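Local coordinates for protein pseudoperoxidase (Leishmania major, PDB 5VIA) that binds heme b within a peroxidase-family fold, its iron held by protein ligands on both axial sides, and is classed as a pseudoperoxidase, at residues G146-E151 / F274-E279; T139-L144 / A154-H159; A92-I97 / A106-W111. All blocks are in the same frame, centred on the assembly; numbering follows the deposited sequence. Where two conformers were deposited one is given.

Contact 1: G146-E151 / F274-E279; sequences GLTEAE and FTKMIE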
ATOM      1  N   GLY A 146      10.008   1.922  11.741  1.00 22.32           N
ATOM      2  CA  GLY A 146      11.426   1.622  11.796  1.00 22.74           C
ATOM      3  C   GLY A 146      11.745   0.377  10.990  1.00 25.02           C
ATOM      4  O   GLY A 146      12.208  -0.626  11.542  1.00 24.31           O
ATOM      5  N   LEU A 147      11.480   0.444   9.684  1.00 24.86           N
ATOM      6  CA  LEU A 147      11.737  -0.672   8.782  1.00 24.68           C
ATOM      7  C   LEU A 147      13.213  -0.735   8.384  1.00 25.13           C
ATOM      8  O   LEU A 147      13.873   0.308   8.267  1.00 25.38           O
ATOM      9  CB  LEU A 147      10.898  -0.511   7.498  1.00 23.82           C
ATOM     10  CG  LEU A 147       9.391  -0.334   7.608  1.00 24.53           C
ATOM     11  CD1 LEU A 147       8.769  -0.496   6.223  1.00 23.91           C
ATOM     12  CD2 LEU A 147       8.829  -1.356   8.524  1.00 25.99           C
ATOM     13  N   THR A 148      13.723  -1.950   8.170  1.00 22.83           N
ATOM     14  CA  THR A 148      15.049  -2.153   7.579  1.00 23.41           C
ATOM     15  C   THR A 148      14.919  -1.873   6.084  1.00 22.51           C
ATOM     16  O   THR A 148      13.795  -1.773   5.567  1.00 22.22           O
ATOM     17  CB  THR A 148      15.517  -3.608   7.708  1.00 23.37           C
ATOM     18  OG1 THR A 148      14.606  -4.451   6.976  1.00 23.63           O
ATOM     19  CG2 THR A 148      15.562  -4.047   9.175  1.00 24.15           C
ATOM     20  N   GLU A 149      16.041  -1.784   5.372  1.00 31.33           N
ATOM     21  CA  GLU A 149      15.938  -1.573   3.928  1.00 31.55           C
ATOM     22  C   GLU A 149      15.278  -2.769   3.229  1.00 31.50           C
ATOM     23  O   GLU A 149      14.509  -2.599   2.279  1.00 32.13           O
ATOM     24  CB  GLU A 149      17.284  -1.200   3.279  1.00 32.17           C
ATOM     25  CG  GLU A 149      17.077  -0.830   1.794  1.00 37.25           C
ATOM     26  CD  GLU A 149      18.258  -0.152   1.137  1.00 40.34           C
ATOM     27  OE1 GLU A 149      19.390  -0.667   1.251  1.00 41.85           O
ATOM     28  OE2 GLU A 149      18.048   0.900   0.486  1.00 41.75           O
ATOM     29  N   ALA A 150      15.548  -3.973   3.722  1.00 25.36           N
ATOM     30  CA  ALA A 150      14.906  -5.177   3.189  1.00 26.36           C
ATOM     31  C   ALA A 150      13.379  -5.100   3.303  1.00 25.70           C
ATOM     32  O   ALA A 150      12.657  -5.449   2.361  1.00 25.56           O
ATOM     33  CB  ALA A 150      15.431  -6.413   3.906  1.00 26.81           C
ATOM     34  N   GLU A 151      12.892  -4.634   4.452  1.00 23.36           N
ATOM     35  CA  GLU A 151      11.456  -4.501   4.677  1.00 22.94           C
ATOM     36  C   GLU A 151      10.854  -3.411   3.791  1.00 24.37           C
ATOM     37  O   GLU A 151       9.757  -3.589   3.240  1.00 23.46           O
ATOM     38  CB  GLU A 151      11.165  -4.235   6.163  1.00 24.09           C
ATOM     39  CG  GLU A 151      11.300  -5.487   7.051  1.00 25.66           C
ATOM     40  CD  GLU A 151      11.428  -5.168   8.539  1.00 28.31           C
ATOM     41  OE1 GLU A 151      11.805  -4.025   8.891  1.00 25.05           O
ATOM     42  OE2 GLU A 151      11.175  -6.078   9.367  1.00 28.11           O
ATOM     43  N   PHE A 274       4.926  -5.515   6.610  1.00 25.26           N
ATOM     44  CA  PHE A 274       3.523  -5.104   6.608  1.00 23.29           C
ATOM     45  C   PHE A 274       3.008  -5.033   8.034  1.00 23.74           C
ATOM     46  O   PHE A 274       2.295  -4.103   8.408  1.00 23.05           O
ATOM     47  CB  PHE A 274       2.666  -6.044   5.750  1.00 24.02           C
ATOM     48  CG  PHE A 274       1.380  -5.421   5.286  1.00 22.11           C
ATOM     49  CD1 PHE A 274       0.265  -5.418   6.108  1.00 25.52           C
ATOM     50  CD2 PHE A 274       1.288  -4.827   4.035  1.00 25.25           C
ATOM     51  CE1 PHE A 274      -0.936  -4.838   5.689  1.00 24.93           C
ATOM     52  CE2 PHE A 274       0.078  -4.239   3.610  1.00 24.82           C
ATOM     53  CZ  PHE A 274      -1.020  -4.246   4.447  1.00 22.40           C
ATOM     54  N   THR A 275       3.390  -6.009   8.849  1.00 22.60           N
ATOM     55  CA  THR A 275       3.042  -5.969  10.260  1.00 25.24           C
ATOM     56  C   THR A 275       3.587  -4.721  10.978  1.00 25.49           C
ATOM     57  O   THR A 275       2.844  -4.058  11.712  1.00 25.61           O
ATOM     58  CB  THR A 275       3.486  -7.272  10.969  1.00 28.26           C
ATOM     59  OG1 THR A 275       2.596  -8.327  10.585  1.00 29.24           O
ATOM     60  CG2 THR A 275       3.449  -7.113  12.492  1.00 26.51           C
ATOM     61  N   LYS A 276       4.864  -4.390  10.792  1.00 25.07           N
ATOM     62  CA  LYS A 276       5.417  -3.168  11.390  0.68 24.76           C
ATOM     63  C   LYS A 276       4.632  -1.940  10.931  1.00 23.77           C
ATOM     64  O   LYS A 276       4.333  -1.043  11.721  1.00 23.33           O
ATOM     65  CB  LYS A 276       6.884  -2.974  11.002  0.68 25.05           C
ATOM     66  CG  LYS A 276       7.914  -3.846  11.729  0.68 31.05           C
ATOM     67  CD  LYS A 276       9.325  -3.323  11.388  0.68 34.00           C
ATOM     68  CE  LYS A 276      10.470  -4.028  12.126  0.68 34.80           C
ATOM     69  NZ  LYS A 276      11.822  -3.562  11.621  0.68 25.73           N
ATOM     70  N   MET A 277       4.309  -1.896   9.646  1.00 25.09           N
ATOM     71  CA  MET A 277       3.562  -0.760   9.122  1.00 24.24           C
ATOM     72  C   MET A 277       2.215  -0.590   9.806  1.00 22.58           C
ATOM     73  O   MET A 277       1.862   0.511  10.213  1.00 25.66           O
ATOM     74  CB  MET A 277       3.357  -0.893   7.608  1.00 22.26           C
ATOM     75  CG  MET A 277       2.641   0.312   7.019  1.00 25.09           C
ATOM     76  SD  MET A 277       2.366   0.160   5.247  1.00 23.95           S
ATOM     77  CE  MET A 277       1.194  -1.198   5.218  1.00 22.35           C
ATOM     78  N   ILE A 278       1.452  -1.674   9.940  1.00 22.66           N
ATOM     79  CA  ILE A 278       0.104  -1.546  10.482  1.00 24.66           C
ATOM     80  C   ILE A 278       0.098  -1.416  12.003  1.00 27.46           C
ATOM     81  O   ILE A 278      -0.943  -1.131  12.587  1.00 27.16           O
ATOM     82  CB  ILE A 278      -0.831  -2.690  10.039  1.00 24.48           C
ATOM     83  CG1 ILE A 278      -0.284  -4.052  10.479  1.00 25.35           C
ATOM     84  CG2 ILE A 278      -1.034  -2.640   8.515  1.00 21.33           C
ATOM     85  CD1 ILE A 278      -1.238  -5.204  10.222  1.00 26.92           C
ATOM     86  N   GLU A 279       1.255  -1.625  12.636  1.00 24.42           N
ATOM     87  CA  GLU A 279       1.380  -1.411  14.083  1.00 26.13           C
ATOM     88  C   GLU A 279       2.086  -0.101  14.393  1.00 24.12           C
ATOM     89  O   GLU A 279       2.069   0.361  15.540  1.00 26.69           O
ATOM     90  CB  GLU A 279       2.135  -2.571  14.755  1.00 27.36           C
ATOM     91  CG  GLU A 279       1.430  -3.925  14.643  1.00 29.28           C
ATOM     92  CD  GLU A 279       2.102  -5.022  15.463  1.00 29.64           C
ATOM     93  OE1 GLU A 279       3.226  -4.806  15.985  1.00 30.22           O
ATOM     94  OE2 GLU A 279       1.499  -6.107  15.584  1.00 30.24           O
TER
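The turn that leads into helix 149-155 runs beside the last turn of helix 263-279, and the two backbones come nearest where the CA atoms of L147 and K276 lie 7.3 Å apart. K276 was modelled in two conformers, and in the one described here its chain is extended beyond CG and reaches over the turn. L147 slides past it in the opposite direction: with CG turned beside its backbone N (chi1 -55°), its CD2 methyl rests against the lysine stem, 3.5 Å from K276 CD. The ammonium end is gripped twice. K276 NZ donates to the carbonyl of G146 (3.0 Å to O), reached at a C=O...N angle of 140°, and forms a salt bridge with E151, whose OE1 receives NZ through its syn lone pair at 2.8 Å. T148 and E151 make a capping box at the start of helix 149-155: E151 N donates to T148 OG1, while T148 N returns a bond of 2.9 Å to E151 OE1, arriving on the anti side, tilted 25° out of the carboxylate plane. That one oxygen serves both the cap and the lysine. E151 OE2 accepts a hydrogen bond from S272 OG, one turn before K276.

Contact 2: T139-L144 / A154-H159; sequences TILHAL and ALLACH. With HEM (protoporphyrin IX containing Fe), chain B.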
ATOM      1  N   THR A 139      12.952   7.669   3.037  1.00 26.91           N
ATOM      2  CA  THR A 139      12.575   8.504   4.184  1.00 27.56           C
ATOM      3  C   THR A 139      11.180   8.137   4.679  1.00 27.23           C
ATOM      4  O   THR A 139      10.946   7.956   5.885  1.00 25.47           O
ATOM      5  CB  THR A 139      12.617   9.996   3.818  1.00 28.31           C
ATOM      6  OG1 THR A 139      13.974  10.376   3.542  1.00 28.99           O
ATOM      7  CG2 THR A 139      12.064  10.868   4.959  1.00 27.94           C
ATOM      8  N   ILE A 140      10.252   7.998   3.738  1.00 22.69           N
ATOM      9  CA  ILE A 140       8.894   7.657   4.090  1.00 21.90           C
ATOM     10  C   ILE A 140       8.797   6.230   4.618  1.00 22.84           C
ATOM     11  O   ILE A 140       8.232   6.004   5.689  1.00 22.11           O
ATOM     12  CB  ILE A 140       7.941   7.831   2.879  1.00 23.34           C
ATOM     13  CG1 ILE A 140       7.953   9.293   2.417  1.00 23.16           C
ATOM     14  CG2 ILE A 140       6.546   7.387   3.260  1.00 24.19           C
ATOM     15  CD1 ILE A 140       7.201   9.545   1.128  1.00 24.48           C
ATOM     16  N   LEU A 141       9.343   5.268   3.872  1.00 22.50           N
ATOM     17  CA  LEU A 141       9.138   3.862   4.202  1.00 21.75           C
ATOM     18  C   LEU A 141       9.818   3.448   5.520  1.00 22.06           C
ATOM     19  O   LEU A 141       9.240   2.699   6.310  1.00 21.61           O
ATOM     20  CB  LEU A 141       9.581   2.959   3.052  1.00 22.83           C
ATOM     21  CG  LEU A 141       8.810   3.119   1.725  1.00 22.11           C
ATOM     22  CD1 LEU A 141       9.243   2.066   0.720  1.00 22.70           C
ATOM     23  CD2 LEU A 141       7.304   3.046   1.941  1.00 21.84           C
ATOM     24  N   HIS A 142      11.031   3.936   5.757  1.00 23.23           N
ATOM     25  CA  HIS A 142      11.738   3.583   6.989  1.00 23.85           C
ATOM     26  C   HIS A 142      10.911   4.046   8.183  1.00 25.30           C
ATOM     27  O   HIS A 142      10.922   3.412   9.248  1.00 25.33           O
ATOM     28  CB  HIS A 142      13.126   4.230   7.033  1.00 23.78           C
ATOM     29  CG  HIS A 142      14.167   3.518   6.219  1.00 24.44           C
ATOM     30  ND1 HIS A 142      14.607   2.244   6.521  1.00 23.73           N
ATOM     31  CD2 HIS A 142      14.892   3.921   5.148  1.00 24.84           C
ATOM     32  CE1 HIS A 142      15.540   1.886   5.657  1.00 23.95           C
ATOM     33  NE2 HIS A 142      15.740   2.887   4.816  1.00 25.87           N
ATOM     34  N   ALA A 143      10.180   5.145   8.000  1.00 25.59           N
ATOM     35  CA  ALA A 143       9.434   5.761   9.091  1.00 25.43           C
ATOM     36  C   ALA A 143       8.132   5.040   9.463  1.00 25.16           C
ATOM     37  O   ALA A 143       7.467   5.424  10.422  1.00 27.08           O
ATOM     38  CB  ALA A 143       9.171   7.236   8.774  1.00 24.59           C
ATOM     39  N   LEU A 144       7.778   3.998   8.714  1.00 24.45           N
ATOM     40  CA  LEU A 144       6.572   3.213   8.975  1.00 23.94           C
ATOM     41  C   LEU A 144       6.839   2.113   9.999  1.00 26.35           C
ATOM     42  O   LEU A 144       6.566   0.943   9.731  1.00 26.60           O
ATOM     43  CB  LEU A 144       6.062   2.587   7.665  1.00 23.25           C
ATOM     44  CG  LEU A 144       5.832   3.561   6.492  1.00 24.85           C
ATOM     45  CD1 LEU A 144       5.287   2.837   5.272  1.00 25.02           C
ATOM     46  CD2 LEU A 144       4.870   4.662   6.885  1.00 26.11           C
ATOM     47  N   ALA A 154      10.606  -4.800   0.338  1.00 24.26           N
ATOM     48  CA  ALA A 154       9.609  -5.866   0.333  1.00 25.18           C
ATOM     49  C   ALA A 154       8.189  -5.318   0.247  1.00 26.17           C
ATOM     50  O   ALA A 154       7.289  -5.942  -0.344  1.00 23.86           O
ATOM     51  CB  ALA A 154       9.770  -6.743   1.579  1.00 24.87           C
ATOM     52  N   LEU A 155       7.977  -4.150   0.846  1.00 26.89           N
ATOM     53  CA  LEU A 155       6.639  -3.579   0.930  1.00 26.80           C
ATOM     54  C   LEU A 155       6.166  -3.113  -0.437  1.00 26.82           C
ATOM     55  O   LEU A 155       4.965  -3.075  -0.707  1.00 26.29           O
ATOM     56  CB  LEU A 155       6.664  -2.407   1.910  1.00 27.84           C
ATOM     57  CG  LEU A 155       5.446  -2.022   2.744  1.00 29.69           C
ATOM     58  CD1 LEU A 155       4.609  -3.229   3.245  1.00 27.92           C
ATOM     59  CD2 LEU A 155       5.964  -1.191   3.916  1.00 27.69           C
ATOM     60  N   LEU A 156       7.109  -2.757  -1.304  1.00 24.64           N
ATOM     61  CA  LEU A 156       6.729  -2.191  -2.606  1.00 26.09           C
ATOM     62  C   LEU A 156       6.118  -3.206  -3.572  1.00 26.93           C
ATOM     63  O   LEU A 156       5.543  -2.820  -4.599  1.00 26.37           O
ATOM     64  CB  LEU A 156       7.889  -1.405  -3.228  1.00 27.02           C
ATOM     65  CG  LEU A 156       8.135  -0.043  -2.552  1.00 24.76           C
ATOM     66  CD1 LEU A 156       9.375   0.608  -3.088  1.00 27.94           C
ATOM     67  CD2 LEU A 156       6.948   0.898  -2.754  1.00 26.39           C
ATOM     68  N   ALA A 157       6.194  -4.497  -3.243  1.00 25.84           N
ATOM     69  CA  ALA A 157       5.522  -5.510  -4.063  1.00 26.79           C
ATOM     70  C   ALA A 157       4.007  -5.395  -4.008  1.00 25.60           C
ATOM     71  O   ALA A 157       3.312  -6.095  -4.760  1.00 25.75           O
ATOM     72  CB  ALA A 157       5.942  -6.894  -3.666  1.00 28.64           C
ATOM     73  N   CYS A 158       3.480  -4.536  -3.129  1.00 25.85           N
ATOM     74  CA  CYS A 158       2.051  -4.217  -3.199  1.00 26.11           C
ATOM     75  C   CYS A 158       1.721  -3.573  -4.539  1.00 26.82           C
ATOM     76  O   CYS A 158       0.570  -3.562  -4.948  1.00 26.42           O
ATOM     77  CB  CYS A 158       1.607  -3.293  -2.069  1.00 25.94           C
ATOM     78  SG  CYS A 158       1.609  -4.084  -0.430  1.00 26.50           S
ATOM     79  N   HIS A 159       2.725  -3.025  -5.215  1.00 25.02           N
ATOM     80  CA  HIS A 159       2.513  -2.462  -6.560  1.00 26.69           C
ATOM     81  C   HIS A 159       2.300  -3.527  -7.635  1.00 27.83           C
ATOM     82  O   HIS A 159       2.051  -3.208  -8.810  1.00 27.70           O
ATOM     83  CB  HIS A 159       3.681  -1.564  -6.935  1.00 25.85           C
ATOM     84  CG  HIS A 159       3.630  -0.220  -6.284  1.00 27.36           C
ATOM     85  ND1 HIS A 159       4.646   0.704  -6.398  1.00 28.48           N
ATOM     86  CD2 HIS A 159       2.675   0.362  -5.521  1.00 25.26           C
ATOM     87  CE1 HIS A 159       4.318   1.799  -5.741  1.00 26.49           C
ATOM     88  NE2 HIS A 159       3.133   1.613  -5.197  1.00 26.19           N
TER
HETATM   89  CHA HEM B 500      -1.084   2.500  -6.025  1.00 25.64           C
HETATM   90  CHB HEM B 500       2.971   5.205  -6.004  1.00 20.37           C
HETATM   91  CHC HEM B 500       4.050   3.265  -1.686  1.00 21.94           C
HETATM   92  CHD HEM B 500       0.401   0.055  -2.086  1.00 23.87           C
HETATM   93  C1A HEM B 500      -0.125   3.436  -6.328  1.00 23.55           C
HETATM   94  C2A HEM B 500      -0.228   4.387  -7.412  1.00 21.81           C
HETATM   95  C3A HEM B 500       0.871   5.136  -7.414  1.00 19.68           C
HETATM   96  C4A HEM B 500       1.733   4.683  -6.325  1.00 19.96           C
HETATM   97  CMA HEM B 500       1.191   6.279  -8.395  1.00 26.69           C
HETATM   98  CAA HEM B 500      -1.439   4.531  -8.359  1.00 22.76           C
HETATM   99  CBA HEM B 500      -2.491   5.258  -7.500  1.00 17.79           C
HETATM  100  CGA HEM B 500      -3.791   5.502  -8.234  1.00 26.20           C
HETATM  101  O1A HEM B 500      -3.772   6.227  -9.260  1.00 27.38           O
HETATM  102  O2A HEM B 500      -4.853   5.002  -7.771  1.00 25.36           O
HETATM  103  C1B HEM B 500       3.630   4.950  -4.818  1.00 24.43           C
HETATM  104  C2B HEM B 500       4.872   5.532  -4.367  1.00 20.83           C
HETATM  105  C3B HEM B 500       5.177   5.025  -3.163  1.00 26.03           C
HETATM  106  C4B HEM B 500       4.143   4.050  -2.822  1.00 26.16           C
HETATM  107  CMB HEM B 500       5.673   6.591  -5.140  1.00 19.27           C
HETATM  108  CAB HEM B 500       6.443   5.421  -2.363  1.00 27.17           C
HETATM  109  CBB HEM B 500       6.490   5.361  -1.027  1.00 22.93           C
HETATM  110  C1C HEM B 500       3.177   2.227  -1.412  1.00 20.65           C
HETATM  111  C2C HEM B 500       3.204   1.344  -0.238  1.00 20.54           C
HETATM  112  C3C HEM B 500       2.179   0.458  -0.361  1.00 19.91           C
HETATM  113  C4C HEM B 500       1.489   0.754  -1.608  1.00 21.01           C
HETATM  114  CMC HEM B 500       4.238   1.471   0.915  1.00 19.51           C
HETATM  115  CAC HEM B 500       1.671  -0.688   0.545  1.00 21.12           C
HETATM  116  CBC HEM B 500       2.142  -0.915   1.779  1.00 45.69           C
HETATM  117  C1D HEM B 500      -0.337   0.394  -3.193  1.00 20.90           C
HETATM  118  C2D HEM B 500      -1.492  -0.331  -3.681  1.00 20.79           C
HETATM  119  C3D HEM B 500      -1.956   0.430  -4.915  1.00 21.50           C
HETATM  120  C4D HEM B 500      -1.032   1.539  -5.046  1.00 21.37           C
HETATM  121  CMD HEM B 500      -2.124  -1.606  -3.080  1.00 22.63           C
HETATM  122  CAD HEM B 500      -3.177   0.097  -5.813  1.00 19.04           C
HETATM  123  CBD HEM B 500      -4.360   0.817  -5.154  1.00 21.88           C
HETATM  124  CGD HEM B 500      -5.637   0.626  -5.937  1.00 27.99           C
HETATM  125  O1D HEM B 500      -6.647   1.325  -5.627  1.00 26.21           O
HETATM  126  O2D HEM B 500      -5.635  -0.219  -6.867  1.00 21.51           O
HETATM  127  NA  HEM B 500       1.092   3.636  -5.685  1.00 21.47           N
HETATM  128  NB  HEM B 500       3.218   4.046  -3.862  1.00 21.70           N
HETATM  129  NC  HEM B 500       2.113   1.830  -2.228  1.00 22.92           N
HETATM  130  ND  HEM B 500      -0.086   1.480  -4.028  1.00 21.48           N
HETATM  131 FE   HEM B 500       1.558   2.808  -3.949  1.00 28.24          FE
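L141, on the last turn of helix 137-142, meets L156, just ahead of the 3-10 turn 157-159, and the two side chains cross obliquely, L141 CD1 lying 4.0 Å from L156 CG. L144 touches L155 more lightly, its CD1 being 4.3 Å from L155 CD2. The protein-to-protein part is therefore fairly loose, and the closer packing is against the heme that both segments border. With CG beside its backbone N (chi1 -63°), L141 splits its branches between the two neighbours: CD1 goes to L156, while CD2 reaches the ring methyl CMC at 3.6 Å. L155 CG sits 3.6 Å from the vinyl carbon CBC, and C158 SG approaches the other carbon of that vinyl, CAC, at 3.5 Å. By contrast, the flank of segment 139-144 that carries T139, H142 and A143 is partly exposed.

At the far end of the second segment, H159 stands edge-on to the porphyrin with NE2 2.3 Å from the iron. CE1 and CD2 fall near NB and ND, so the imidazole lies roughly along that nitrogen pair. H159 ND1 is hydrogen-bonded to E243 OE1, and the ring stacks on H176, two contacts that probably help fix its rotation. C60 supplies the other axial ligand. A heme-bound histidine backed by a carboxylate is the proximal arrangement characteristic of heme peroxidases.

Contact 3: A92-I97 / A106-W111; sequences AAIAGI and AILDQW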
ATOM      1  N   ALA A  92      -9.035  -5.448   7.229  1.00 34.18           N
ATOM      2  CA  ALA A  92      -9.500  -5.314   5.851  1.00 35.11           C
ATOM      3  C   ALA A  92      -8.328  -5.287   4.874  1.00 33.72           C
ATOM      4  O   ALA A  92      -8.423  -5.834   3.786  1.00 31.62           O
ATOM      5  CB  ALA A  92     -10.370  -4.069   5.691  1.00 33.48           C
ATOM      6  N   ALA A  93      -7.230  -4.635   5.256  1.00 29.66           N
ATOM      7  CA  ALA A  93      -6.036  -4.625   4.421  1.00 28.19           C
ATOM      8  C   ALA A  93      -5.487  -6.039   4.324  1.00 29.02           C
ATOM      9  O   ALA A  93      -5.129  -6.510   3.236  1.00 27.97           O
ATOM     10  CB  ALA A  93      -4.972  -3.675   4.996  1.00 27.36           C
ATOM     11  N   ILE A  94      -5.422  -6.717   5.470  1.00 28.79           N
ATOM     12  CA  ILE A  94      -4.957  -8.101   5.518  1.00 30.23           C
ATOM     13  C   ILE A  94      -5.857  -8.988   4.660  1.00 29.69           C
ATOM     14  O   ILE A  94      -5.384  -9.885   3.964  1.00 30.14           O
ATOM     15  CB  ILE A  94      -4.888  -8.611   6.989  1.00 29.55           C
ATOM     16  CG1 ILE A  94      -3.751  -7.908   7.746  1.00 29.83           C
ATOM     17  CG2 ILE A  94      -4.675 -10.115   7.058  1.00 30.47           C
ATOM     18  CD1 ILE A  94      -3.786  -8.150   9.250  1.00 30.05           C
ATOM     19  N   ALA A  95      -7.159  -8.723   4.687  1.00 29.57           N
ATOM     20  CA  ALA A  95      -8.091  -9.462   3.838  1.00 30.78           C
ATOM     21  C   ALA A  95      -7.849  -9.176   2.354  1.00 29.35           C
ATOM     22  O   ALA A  95      -8.062 -10.051   1.504  1.00 30.93           O
ATOM     23  CB  ALA A  95      -9.521  -9.147   4.225  1.00 29.22           C
ATOM     24  N   GLY A  96      -7.399  -7.958   2.044  1.00 27.89           N
ATOM     25  CA  GLY A  96      -7.043  -7.608   0.675  1.00 27.12           C
ATOM     26  C   GLY A  96      -5.896  -8.467   0.171  1.00 27.75           C
ATOM     27  O   GLY A  96      -5.923  -8.967  -0.961  1.00 25.80           O
ATOM     28  N   ILE A  97      -4.874  -8.642   1.009  1.00 26.56           N
ATOM     29  CA  ILE A  97      -3.746  -9.491   0.650  1.00 27.67           C
ATOM     30  C   ILE A  97      -4.215 -10.923   0.389  1.00 27.06           C
ATOM     31  O   ILE A  97      -3.840 -11.546  -0.619  1.00 28.00           O
ATOM     32  CB  ILE A  97      -2.675  -9.504   1.763  1.00 28.20           C
ATOM     33  CG1 ILE A  97      -2.120  -8.096   1.991  1.00 26.44           C
ATOM     34  CG2 ILE A  97      -1.537 -10.450   1.409  1.00 29.14           C
ATOM     35  CD1 ILE A  97      -1.289  -7.976   3.261  1.00 24.81           C
ATOM     36  N   ALA A 106       1.328 -15.145   8.272  1.00 31.53           N
ATOM     37  CA  ALA A 106       2.086 -14.650   9.420  1.00 31.77           C
ATOM     38  C   ALA A 106       1.563 -13.301   9.901  1.00 31.16           C
ATOM     39  O   ALA A 106       1.525 -13.037  11.105  1.00 31.49           O
ATOM     40  CB  ALA A 106       3.559 -14.546   9.077  1.00 32.07           C
ATOM     41  N   ILE A 107       1.169 -12.434   8.969  1.00 31.71           N
ATOM     42  CA  ILE A 107       0.604 -11.139   9.347  1.00 29.63           C
ATOM     43  C   ILE A 107      -0.648 -11.360  10.190  1.00 29.39           C
ATOM     44  O   ILE A 107      -0.842 -10.708  11.217  1.00 28.98           O
ATOM     45  CB  ILE A 107       0.206 -10.286   8.124  1.00 28.87           C
ATOM     46  CG1 ILE A 107       1.386 -10.080   7.170  1.00 28.08           C
ATOM     47  CG2 ILE A 107      -0.320  -8.944   8.575  1.00 27.86           C
ATOM     48  CD1 ILE A 107       0.987  -9.412   5.829  1.00 26.37           C
ATOM     49  N   LEU A 108      -1.503 -12.279   9.750  1.00 30.52           N
ATOM     50  CA  LEU A 108      -2.742 -12.547  10.477  1.00 32.65           C
ATOM     51  C   LEU A 108      -2.477 -13.247  11.809  1.00 33.54           C
ATOM     52  O   LEU A 108      -3.037 -12.862  12.838  1.00 34.25           O
ATOM     53  CB  LEU A 108      -3.718 -13.359   9.626  1.00 32.01           C
ATOM     54  CG  LEU A 108      -5.083 -13.567  10.282  1.00 33.57           C
ATOM     55  CD1 LEU A 108      -5.674 -12.227  10.700  1.00 34.42           C
ATOM     56  CD2 LEU A 108      -6.029 -14.306   9.348  1.00 34.98           C
ATOM     57  N   ASP A 109      -1.610 -14.257  11.792  1.00 39.12           N
ATOM     58  CA  ASP A 109      -1.282 -15.011  13.005  1.00 40.84           C
ATOM     59  C   ASP A 109      -0.676 -14.142  14.111  1.00 40.35           C
ATOM     60  O   ASP A 109      -0.911 -14.385  15.295  1.00 42.82           O
ATOM     61  CB  ASP A 109      -0.345 -16.176  12.677  1.00 41.28           C
ATOM     62  CG  ASP A 109       0.016 -16.997  13.901  1.00 43.82           C
ATOM     63  OD1 ASP A 109      -0.852 -17.748  14.399  1.00 43.22           O
ATOM     64  OD2 ASP A 109       1.173 -16.892  14.361  1.00 44.17           O
ATOM     65  N   GLN A 110       0.087 -13.125  13.720  1.00 44.18           N
ATOM     66  CA  GLN A 110       0.756 -12.245  14.674  1.00 45.05           C
ATOM     67  C   GLN A 110       0.010 -10.935  14.891  1.00 44.07           C
ATOM     68  O   GLN A 110       0.491 -10.061  15.616  1.00 43.85           O
ATOM     69  CB  GLN A 110       2.174 -11.927  14.196  1.00 46.48           C
ATOM     70  CG  GLN A 110       3.170 -13.068  14.326  1.00 51.05           C
ATOM     71  CD  GLN A 110       4.523 -12.714  13.724  1.00 54.96           C
ATOM     72  OE1 GLN A 110       4.790 -11.551  13.392  1.00 55.08           O
ATOM     73  NE2 GLN A 110       5.379 -13.717  13.571  1.00 57.19           N
ATOM     74  N   TRP A 111      -1.149 -10.793  14.246  1.00 31.45           N
ATOM     75  CA  TRP A 111      -1.948  -9.570  14.354  1.00 30.36           C
ATOM     76  C   TRP A 111      -2.257  -9.238  15.811  1.00 32.64           C
ATOM     77  O   TRP A 111      -2.639 -10.112  16.598  1.00 32.81           O
ATOM     78  CB  TRP A 111      -3.257  -9.711  13.567  1.00 30.59           C
ATOM     79  CG  TRP A 111      -4.057  -8.439  13.514  1.00 30.58           C
ATOM     80  CD1 TRP A 111      -3.811  -7.344  12.731  1.00 30.18           C
ATOM     81  CD2 TRP A 111      -5.229  -8.131  14.278  1.00 32.15           C
ATOM     82  NE1 TRP A 111      -4.765  -6.376  12.959  1.00 30.24           N
ATOM     83  CE2 TRP A 111      -5.644  -6.836  13.907  1.00 32.45           C
ATOM     84  CE3 TRP A 111      -5.966  -8.826  15.243  1.00 33.09           C
ATOM     85  CZ2 TRP A 111      -6.767  -6.223  14.466  1.00 33.58           C
ATOM     86  CZ3 TRP A 111      -7.081  -8.219  15.792  1.00 35.25           C
ATOM     87  CH2 TRP A 111      -7.469  -6.928  15.405  1.00 34.16           C
TER
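I107 meets both I94 and I97, the two residues of segment 92-97 that face the short helix 105-109. Just before it, the backbone N of A106 is hydrogen-bonded to Q271 of helix 263-279. I107 divides its branches. Its CG1 lies beside the backbone N (chi1 -56°), which sends CG2 one way and CD1 the other. CG2 slides alongside I94, running counter to it, 3.6 Å from I94 CD1, whereas CD1 reaches the end of I97 tip to tip, 3.7 Å from I97 CD1. F274 of helix 263-279 also touches both I97 and I107. L108 comes next and packs side-on against I94, its CB 4.2 Å from I94 CG2 and its CD1 methyl hardly farther from the same methyl. The side chain of L108 also touches L91, earlier in helix 85-99.

The two segments form a helical hairpin, with helix 85-99 and the much shorter helix 105-109 running roughly antiparallel within the largely helical peroxidase fold. A95, on another side of the longer helix, packs instead on helix 16-29.

After the exposed D109 and Q110, W111 turns back toward helix 85-99. Its CG stands opposite the backbone N (chi1 -174°), which brings the CD1 corner of the indole up to I94, W111 CD1 lying 3.6 Å from I94 CD1. Beyond it, W111 NE1 donates to S90 OG, anchoring the indole to helix 85-99 one turn before I94; strand 112-113 begins at the next residue.

Contact 3 closes first along the chain. Contacts 1 and 2 follow and interleave: 139-144, 146-151, 154-159 and finally 274-279. Their centres are about 7 Å apart, both use helix 149-155, and they join directly through a probable hydrogen bond from H142 ND1 to L147 O and through L147 packing on L155. The centre of contact 3 is about 14 Å from that of contact 1 and about 16 Å from that of contact 2, which it does not touch. Helix 263-279 bridges the gap: F274, T275 and I278 pack on the isoleucines of contact 3, while K276 serves contact 1. The helical hairpin 92-111 is thus linked, through that C-terminal helix, to the elements that carry the iron-binding H159.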